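Local coordinates for C-C motif chemokine 1 (Homo sapiens, PDB 4OIJ), which acts as a secreted cytokine that attracts monocytes, but not neutrophils, by chemotaxis and binds the receptor CCR8, at the interface of chains A and B. Numbering follows the deposited sequence. Chains: chain A/B, C-C motif chemokine 1.

Contact 1: the interface of chains A and B. Residues chain A 11-12, 41, 50-51; chain B 6-9.
The adjacent-cysteine motif of the CC chemokines, A:Cys11-A:Cys12, meets the N-terminal segment of chain B here. Strand 9-11 of each chain runs antiparallel to its partner, a pairing that resembles CC chemokine dimers without showing that this protein dimerises in solution. A:Cys11 and B:Ser9 are joined by a reciprocal backbone pair: A:Cys11 N donates to B:Ser9 O at 2.9 Å, and B:Ser9 N donates to A:Cys11 O at 2.6 Å. Both are nearly straight, with 177° and 173° at the hydrogen. A further bond, from A:Cys51 N to B:Val6 O (2.9 Å), carries the segment onto strand 49-53, although B:Val6 is poorly ordered. This second pairing is parallel.

Between the two anchored points, the A:Cys51 sulfur of the A:Cys12-A:Cys51 disulfide packs on B:Phe8, with A:Cys12 SG farther behind. A:Cys51 SG lies 3.5 Å from B:Phe8 CA, and the SG is placed beside its own backbone N (chi1 -78°). B:Phe8 contributes its backbone and CB to this packing, while its ring turns away from the disulfide. With CG set between the backbone N and the carbonyl carbon, the ring reaches A:Ile41 of strand 39-44, and the two side chains cross at about a right angle. A:Ile41 CG1 and CD1 approach B:Phe8 CB more loosely. The methyl that meets the ring margin is A:Ile41 CG2, anti to the backbone N and 3.8 Å from B:Phe8 CD2.

Contact 2: the interface of chains A and B. Residues chain A 14-16, 44, 49-51; chain B 4, 6.
B:Val6 meets A:Ser14 and A:Ala16 through a fork whose chi1 is -130° as modelled, to be read with caution because the residue is poorly ordered; it sends the two methyls to different neighbours. The A:Ser14 hydroxyl is swung anti to the backbone N (chi1 166°), which brings A:Ser14 OG to B:Val6 CG1 at 3.6 Å. That is a van der Waals contact of oxygen against a methyl. B:Val6 CG1 also lies 3.8 Å from A:Phe15 C, the carbonyl carbon. The other branch packs on A:Ala16: A:Ala16 CB is 3.6 Å and A:Ala16 CA 3.7 Å from B:Val6 CG2. The valine is thus flanked on one branch by the serine and on the other by the alanine, and it buries 98 Å² of surface in this patch.

Its backbone is fixed as well. B:Val6 N donates to A:Glu49 O over 3.1 Å, bent to 145° at the hydrogen and lying in the carbonyl plane. With the bond already made by its carbonyl, B:Val6 pairs through both backbone polar groups with strand 49-53. Further towards the N-terminus, B:Met4 is poorly ordered and its approach is loose: B:Met4 O, its carbonyl oxygen, is 4.0 Å from A:Ala50 CB, with A:Leu44 also near.

In the fold, the valine sits between residues 14-16, after the adjacent cysteines, and strand 49-53, with the end of strand 39-44 alongside.

Contact 3: the interface of chains A and B. Residues chain A 4-7; chain B 16, 49-51.
A:Val6 and strand 49-53 of chain B form the exchanged-chain counterpart of the N-terminal docking on the other side of this CC chemokine pair. Hydrogen bonding is entirely main-chain among the bonds found. A:Val6 N donates to B:Glu49 O (3.0 Å), and the angle of 143° at the hydrogen makes this the more bent bond. B:Cys51 N donates to A:Val6 O (2.9 Å) at 162°. Both donors lie in the plane of the carbonyl they address. The two bonds straddle B:Ala50, so the valine and that alanine face each other in a parallel beta bridge.

Apolar packing comes from one branch of the valine. A:Val6 CG2 is 3.7 Å from B:Ala16 CB and 3.9 Å from B:Ala50 CB, which places this methyl between a loop alanine and a strand alanine.

Carbon and sulfur also approach backbone polar atoms. B:Glu49 O, besides accepting the bond, has A:Gln5 CB 3.3 Å away. CB is the A:Gln5 side-chain atom found against this oxygen; the arm starts between the backbone N and the carbonyl carbon (chi1 63°) and runs out extended beyond CG. A:Val6 CG1, the other methyl, lies more loosely, 4.1 Å from B:Ala16 N. B:Cys51 SG lies 3.6 Å from A:Val6 O.

Contact 1: the interface of chains A and B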
ATOM      1  N   CYS A  11      -4.518  -2.950  -1.968  1.00 14.21           N
ATOM      2  CA  CYS A  11      -5.817  -3.346  -2.501  1.00 14.78           C
ATOM      3  C   CYS A  11      -6.547  -2.188  -3.144  1.00 17.79           C
ATOM      4  O   CYS A  11      -6.381  -1.039  -2.725  1.00 16.01           O
ATOM      5  CB  CYS A  11      -6.670  -3.992  -1.421  1.00 15.09           C
ATOM      6  SG  CYS A  11      -5.830  -5.314  -0.515  1.00 20.43           S
ATOM      7  N   CYS A  12      -7.341  -2.501  -4.154  1.00 16.16           N
ATOM      8  CA  CYS A  12      -8.118  -1.502  -4.883  1.00 17.01           C
ATOM      9  C   CYS A  12      -9.542  -1.839  -4.681  1.00 22.28           C
ATOM     10  O   CYS A  12     -10.012  -2.814  -5.280  1.00 23.42           O
ATOM     11  CB  CYS A  12      -7.762  -1.538  -6.365  1.00 18.90           C
ATOM     12  SG  CYS A  12      -6.223  -0.698  -6.757  1.00 20.65           S
ATOM     13  N   ILE A  41      -2.921  -0.986 -10.320  1.00 20.26           N
ATOM     14  CA  ILE A  41      -2.584   0.334  -9.796  1.00 17.75           C
ATOM     15  C   ILE A  41      -1.693   1.059 -10.832  1.00 25.00           C
ATOM     16  O   ILE A  41      -0.683   0.502 -11.271  1.00 28.33           O
ATOM     17  CB  ILE A  41      -1.878   0.244  -8.421  1.00 18.82           C
ATOM     18  CG1 ILE A  41      -2.707  -0.585  -7.411  1.00 16.73           C
ATOM     19  CG2 ILE A  41      -1.504   1.645  -7.870  1.00 17.62           C
ATOM     20  CD1 ILE A  41      -1.746  -1.287  -6.318  1.00 11.03           C
ATOM     21  N   ALA A  50      -3.607   5.735  -8.905  1.00 29.66           N
ATOM     22  CA  ALA A  50      -4.946   5.392  -9.368  1.00 25.13           C
ATOM     23  C   ALA A  50      -5.154   3.911  -9.577  1.00 23.88           C
ATOM     24  O   ALA A  50      -4.484   3.264 -10.390  1.00 21.94           O
ATOM     25  CB  ALA A  50      -5.305   6.159 -10.621  1.00 26.28           C
ATOM     26  N   CYS A  51      -6.136   3.393  -8.847  1.00 19.49           N
ATOM     27  CA  CYS A  51      -6.664   2.052  -9.002  1.00 18.58           C
ATOM     28  C   CYS A  51      -7.475   2.057 -10.268  1.00 21.26           C
ATOM     29  O   CYS A  51      -8.243   2.991 -10.517  1.00 21.37           O
ATOM     30  CB  CYS A  51      -7.535   1.710  -7.811  1.00 18.36           C
ATOM     31  SG  CYS A  51      -6.584   1.265  -6.370  1.00 20.63           S
TER
ATOM     32  N   VAL B   6      -7.349   7.834  -7.327  1.00 49.79           N
ATOM     33  CA  VAL B   6      -8.199   6.780  -6.712  1.00 43.39           C
ATOM     34  C   VAL B   6      -7.201   5.905  -5.959  1.00 38.53           C
ATOM     35  O   VAL B   6      -6.755   4.888  -6.492  1.00 36.47           O
ATOM     36  CB  VAL B   6      -9.011   5.953  -7.751  1.00 46.01           C
ATOM     37  CG1 VAL B   6     -10.478   5.867  -7.358  1.00 46.78           C
ATOM     38  CG2 VAL B   6      -8.858   6.507  -9.155  1.00 48.12           C
ATOM     39  N   PRO B   7      -6.752   6.354  -4.769  1.00 31.93           N
ATOM     40  CA  PRO B   7      -5.660   5.647  -4.081  1.00 28.00           C
ATOM     41  C   PRO B   7      -5.935   4.208  -3.730  1.00 27.43           C
ATOM     42  O   PRO B   7      -7.067   3.870  -3.476  1.00 29.47           O
ATOM     43  CB  PRO B   7      -5.431   6.483  -2.812  1.00 29.83           C
ATOM     44  CG  PRO B   7      -5.915   7.838  -3.161  1.00 38.84           C
ATOM     45  CD  PRO B   7      -7.102   7.608  -4.062  1.00 35.81           C
ATOM     46  N   PHE B   8      -4.907   3.366  -3.721  1.00 20.93           N
ATOM     47  CA  PHE B   8      -5.065   1.995  -3.312  1.00 18.90           C
ATOM     48  C   PHE B   8      -5.192   2.021  -1.802  1.00 18.72           C
ATOM     49  O   PHE B   8      -4.839   3.016  -1.145  1.00 19.11           O
ATOM     50  CB  PHE B   8      -3.906   1.106  -3.783  1.00 20.80           C
ATOM     51  CG  PHE B   8      -2.548   1.550  -3.299  1.00 23.59           C
ATOM     52  CD1 PHE B   8      -2.116   1.241  -2.016  1.00 25.14           C
ATOM     53  CD2 PHE B   8      -1.722   2.322  -4.109  1.00 28.25           C
ATOM     54  CE1 PHE B   8      -0.881   1.696  -1.552  1.00 27.98           C
ATOM     55  CE2 PHE B   8      -0.469   2.743  -3.660  1.00 31.87           C
ATOM     56  CZ  PHE B   8      -0.063   2.437  -2.383  1.00 28.42           C
ATOM     57  N   SER B   9      -5.742   0.975  -1.268  1.00 14.28           N
ATOM     58  CA  SER B   9      -5.917   0.863   0.169  1.00 13.47           C
ATOM     59  C   SER B   9      -4.721   0.067   0.704  1.00 13.46           C
ATOM     60  O   SER B   9      -4.265  -0.845   0.017  1.00 12.94           O
ATOM     61  CB  SER B   9      -7.208   0.101   0.485  1.00 14.16           C
ATOM     62  OG  SER B   9      -8.344   0.670  -0.133  1.00 22.70           O
TER

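Contact 2: the interface of chains A and B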
ATOM      1  N   SER A  14     -11.918   0.717  -4.865  1.00 25.37           N
ATOM      2  CA  SER A  14     -12.617   1.759  -5.621  1.00 25.56           C
ATOM      3  C   SER A  14     -11.785   1.987  -6.870  1.00 27.33           C
ATOM      4  O   SER A  14     -10.554   1.964  -6.774  1.00 24.96           O
ATOM      5  CB  SER A  14     -12.706   3.048  -4.816  1.00 28.96           C
ATOM      6  OG  SER A  14     -13.076   4.143  -5.635  1.00 37.89           O
ATOM      7  N   PHE A  15     -12.435   2.182  -8.039  1.00 22.25           N
ATOM      8  CA  PHE A  15     -11.697   2.336  -9.300  1.00 21.80           C
ATOM      9  C   PHE A  15     -11.993   3.618 -10.067  1.00 25.54           C
ATOM     10  O   PHE A  15     -13.100   4.193  -9.965  1.00 25.62           O
ATOM     11  CB  PHE A  15     -11.937   1.140 -10.257  1.00 23.76           C
ATOM     12  CG  PHE A  15     -11.700  -0.226  -9.669  1.00 27.03           C
ATOM     13  CD1 PHE A  15     -10.416  -0.744  -9.565  1.00 28.75           C
ATOM     14  CD2 PHE A  15     -12.764  -1.008  -9.235  1.00 33.57           C
ATOM     15  CE1 PHE A  15     -10.203  -2.013  -9.032  1.00 30.50           C
ATOM     16  CE2 PHE A  15     -12.549  -2.277  -8.692  1.00 36.78           C
ATOM     17  CZ  PHE A  15     -11.270  -2.768  -8.587  1.00 31.85           C
ATOM     18  N   ALA A  16     -11.011   3.993 -10.916  1.00 22.91           N
ATOM     19  CA  ALA A  16     -11.070   5.141 -11.825  1.00 24.68           C
ATOM     20  C   ALA A  16     -12.169   4.973 -12.887  1.00 33.27           C
ATOM     21  O   ALA A  16     -12.121   4.049 -13.700  1.00 33.48           O
ATOM     22  CB  ALA A  16      -9.713   5.352 -12.505  1.00 23.60           C
ATOM     23  N   LEU A  44       1.054   7.582 -10.813  1.00 38.22           N
ATOM     24  CA  LEU A  44       0.989   8.837 -11.557  1.00 42.80           C
ATOM     25  C   LEU A  44       2.179   9.733 -11.161  1.00 56.96           C
ATOM     26  O   LEU A  44       3.060   9.307 -10.403  1.00 57.20           O
ATOM     27  CB  LEU A  44      -0.371   9.545 -11.332  1.00 41.91           C
ATOM     28  CG  LEU A  44      -1.670   8.741 -11.625  1.00 41.74           C
ATOM     29  CD1 LEU A  44      -2.901   9.472 -11.130  1.00 40.72           C
ATOM     30  CD2 LEU A  44      -1.833   8.448 -13.096  1.00 43.89           C
ATOM     31  N   GLU A  49      -1.554   8.360  -7.260  1.00 48.00           N
ATOM     32  CA  GLU A  49      -1.959   7.003  -7.673  1.00 42.71           C
ATOM     33  C   GLU A  49      -3.413   6.768  -8.088  1.00 39.30           C
ATOM     34  O   GLU A  49      -4.332   7.516  -7.722  1.00 39.38           O
ATOM     35  CB  GLU A  49      -1.496   5.938  -6.685  1.00 42.75           C
ATOM     36  CG  GLU A  49      -0.371   5.073  -7.223  1.00 50.41           C
ATOM     37  CD  GLU A  49       0.853   4.926  -6.348  1.00 62.15           C
ATOM     38  OE1 GLU A  49       1.109   5.832  -5.522  1.00 60.71           O
ATOM     39  OE2 GLU A  49       1.604   3.944  -6.550  1.00 60.07           O
ATOM     40  N   ALA A  50      -3.607   5.735  -8.905  1.00 29.66           N
ATOM     41  CA  ALA A  50      -4.946   5.392  -9.368  1.00 25.13           C
ATOM     42  C   ALA A  50      -5.154   3.911  -9.577  1.00 23.88           C
ATOM     43  O   ALA A  50      -4.484   3.264 -10.390  1.00 21.94           O
ATOM     44  CB  ALA A  50      -5.305   6.159 -10.621  1.00 26.28           C
ATOM     45  N   CYS A  51      -6.136   3.393  -8.847  1.00 19.49           N
ATOM     46  CA  CYS A  51      -6.664   2.052  -9.002  1.00 18.58           C
ATOM     47  C   CYS A  51      -7.475   2.057 -10.268  1.00 21.26           C
ATOM     48  O   CYS A  51      -8.243   2.991 -10.517  1.00 21.37           O
ATOM     49  CB  CYS A  51      -7.535   1.710  -7.811  1.00 18.36           C
ATOM     50  SG  CYS A  51      -6.584   1.265  -6.370  1.00 20.63           S
TER
ATOM     51  N   MET B   4      -7.825  13.232 -10.329  1.00 72.58           N
ATOM     52  CA  MET B   4      -7.535  12.054 -11.150  1.00 70.19           C
ATOM     53  C   MET B   4      -7.129  10.837 -10.283  1.00 68.03           C
ATOM     54  O   MET B   4      -7.033   9.725 -10.798  1.00 65.83           O
ATOM     55  CB  MET B   4      -6.440  12.396 -12.178  1.00 76.80           C
ATOM     56  CG  MET B   4      -6.404  11.465 -13.373  1.00 81.27           C
ATOM     57  SD  MET B   4      -5.643  12.160 -14.866  1.00 94.34           S
ATOM     58  CE  MET B   4      -3.956  12.413 -14.283  1.00 92.89           C
ATOM     59  N   VAL B   6      -7.349   7.834  -7.327  1.00 49.79           N
ATOM     60  CA  VAL B   6      -8.199   6.780  -6.712  1.00 43.39           C
ATOM     61  C   VAL B   6      -7.201   5.905  -5.959  1.00 38.53           C
ATOM     62  O   VAL B   6      -6.755   4.888  -6.492  1.00 36.47           O
ATOM     63  CB  VAL B   6      -9.011   5.953  -7.751  1.00 46.01           C
ATOM     64  CG1 VAL B   6     -10.478   5.867  -7.358  1.00 46.78           C
ATOM     65  CG2 VAL B   6      -8.858   6.507  -9.155  1.00 48.12           C
TER

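Contact 3: the interface of chains A and B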
ATOM      1  N   MET A   4      11.503 -10.683   9.740  1.00 68.12           N
ATOM      2  CA  MET A   4      10.731  -9.796  10.614  1.00 65.21           C
ATOM      3  C   MET A   4       9.599  -9.080   9.849  1.00 62.15           C
ATOM      4  O   MET A   4       8.740  -8.445  10.470  1.00 59.09           O
ATOM      5  CB  MET A   4      11.667  -8.777  11.288  1.00 71.74           C
ATOM      6  CG  MET A   4      11.113  -8.205  12.577  1.00 76.13           C
ATOM      7  SD  MET A   4      12.364  -7.604  13.743  1.00 88.60           S
ATOM      8  CE  MET A   4      13.077  -6.260  12.773  1.00 87.26           C
ATOM      9  N   GLN A   5       9.590  -9.196   8.510  1.00 57.56           N
ATOM     10  CA  GLN A   5       8.578  -8.542   7.659  1.00 53.54           C
ATOM     11  C   GLN A   5       7.296  -9.330   7.364  1.00 53.80           C
ATOM     12  O   GLN A   5       7.339 -10.514   7.008  1.00 54.09           O
ATOM     13  CB  GLN A   5       9.193  -7.939   6.382  1.00 55.19           C
ATOM     14  CG  GLN A   5       9.824  -8.939   5.420  1.00 71.32           C
ATOM     15  CD  GLN A   5      10.049  -8.329   4.060  1.00 88.67           C
ATOM     16  OE1 GLN A   5       9.110  -8.112   3.284  1.00 84.75           O
ATOM     17  NE2 GLN A   5      11.301  -8.053   3.737  1.00 76.87           N
ATOM     18  N   VAL A   6       6.142  -8.631   7.502  1.00 47.42           N
ATOM     19  CA  VAL A   6       4.756  -9.111   7.251  1.00 41.57           C
ATOM     20  C   VAL A   6       4.134  -7.980   6.433  1.00 37.40           C
ATOM     21  O   VAL A   6       3.459  -7.121   7.002  1.00 34.80           O
ATOM     22  CB  VAL A   6       3.955  -9.379   8.554  1.00 44.80           C
ATOM     23  CG1 VAL A   6       3.315 -10.759   8.530  1.00 46.00           C
ATOM     24  CG2 VAL A   6       4.810  -9.200   9.794  1.00 46.73           C
ATOM     25  N   PRO A   7       4.458  -7.895   5.123  1.00 31.37           N
ATOM     26  CA  PRO A   7       4.058  -6.715   4.344  1.00 27.70           C
ATOM     27  C   PRO A   7       2.580  -6.460   4.273  1.00 26.60           C
ATOM     28  O   PRO A   7       1.810  -7.403   4.316  1.00 27.33           O
ATOM     29  CB  PRO A   7       4.633  -6.982   2.951  1.00 30.24           C
ATOM     30  CG  PRO A   7       5.741  -7.947   3.168  1.00 38.75           C
ATOM     31  CD  PRO A   7       5.320  -8.797   4.327  1.00 35.42           C
TER
ATOM     32  N   ALA B  16       2.171  -9.899  12.382  1.00 24.43           N
ATOM     33  CA  ALA B  16       3.399 -10.263  13.092  1.00 27.23           C
ATOM     34  C   ALA B  16       3.082 -11.039  14.381  1.00 35.27           C
ATOM     35  O   ALA B  16       2.420 -10.520  15.290  1.00 35.64           O
ATOM     36  CB  ALA B  16       4.216  -9.006  13.415  1.00 26.40           C
ATOM     37  N   GLU B  49       8.629  -3.592   6.047  1.00 46.60           N
ATOM     38  CA  GLU B  49       7.342  -3.358   6.725  1.00 41.00           C
ATOM     39  C   GLU B  49       6.694  -4.524   7.496  1.00 36.44           C
ATOM     40  O   GLU B  49       6.907  -5.717   7.206  1.00 35.72           O
ATOM     41  CB  GLU B  49       6.340  -2.680   5.802  1.00 41.30           C
ATOM     42  CG  GLU B  49       6.047  -1.239   6.184  1.00 53.25           C
ATOM     43  CD  GLU B  49       6.238  -0.192   5.109  1.00 66.63           C
ATOM     44  OE1 GLU B  49       6.799  -0.528   4.040  1.00 62.66           O
ATOM     45  OE2 GLU B  49       5.878   0.982   5.357  1.00 63.49           O
ATOM     46  N   ALA B  50       5.920  -4.162   8.519  1.00 26.80           N
ATOM     47  CA  ALA B  50       5.238  -5.184   9.320  1.00 22.31           C
ATOM     48  C   ALA B  50       3.869  -4.757   9.795  1.00 21.27           C
ATOM     49  O   ALA B  50       3.695  -3.762  10.511  1.00 19.67           O
ATOM     50  CB  ALA B  50       6.095  -5.625  10.488  1.00 23.53           C
ATOM     51  N   CYS B  51       2.891  -5.548   9.386  1.00 18.72           N
ATOM     52  CA  CYS B  51       1.520  -5.489   9.848  1.00 17.78           C
ATOM     53  C   CYS B  51       1.510  -6.029  11.251  1.00 19.99           C
ATOM     54  O   CYS B  51       2.155  -7.047  11.547  1.00 20.01           O
ATOM     55  CB  CYS B  51       0.645  -6.334   8.945  1.00 17.97           C
ATOM     56  SG  CYS B  51       0.246  -5.510   7.412  1.00 20.03           S
TER

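Contacts 1 and 2 are neighbours, their C-alpha centres about 5 Å apart, and share A:Ala50, A:Cys51 and B:Val6; together they follow one N-terminal segment from the antiparallel strand 9-11 out along strand 49-53. The C-alpha centre of contact 3 is about 21 Å from that of contact 1 and about 25 Å from that of contact 2. It is largely the two-fold twin of contact 2, with the chains exchanged, so each copy both lends its N-terminal segment and receives the other's. The result is an elongated pair. Because the protein is a monomer, this pairing may belong to the crystal.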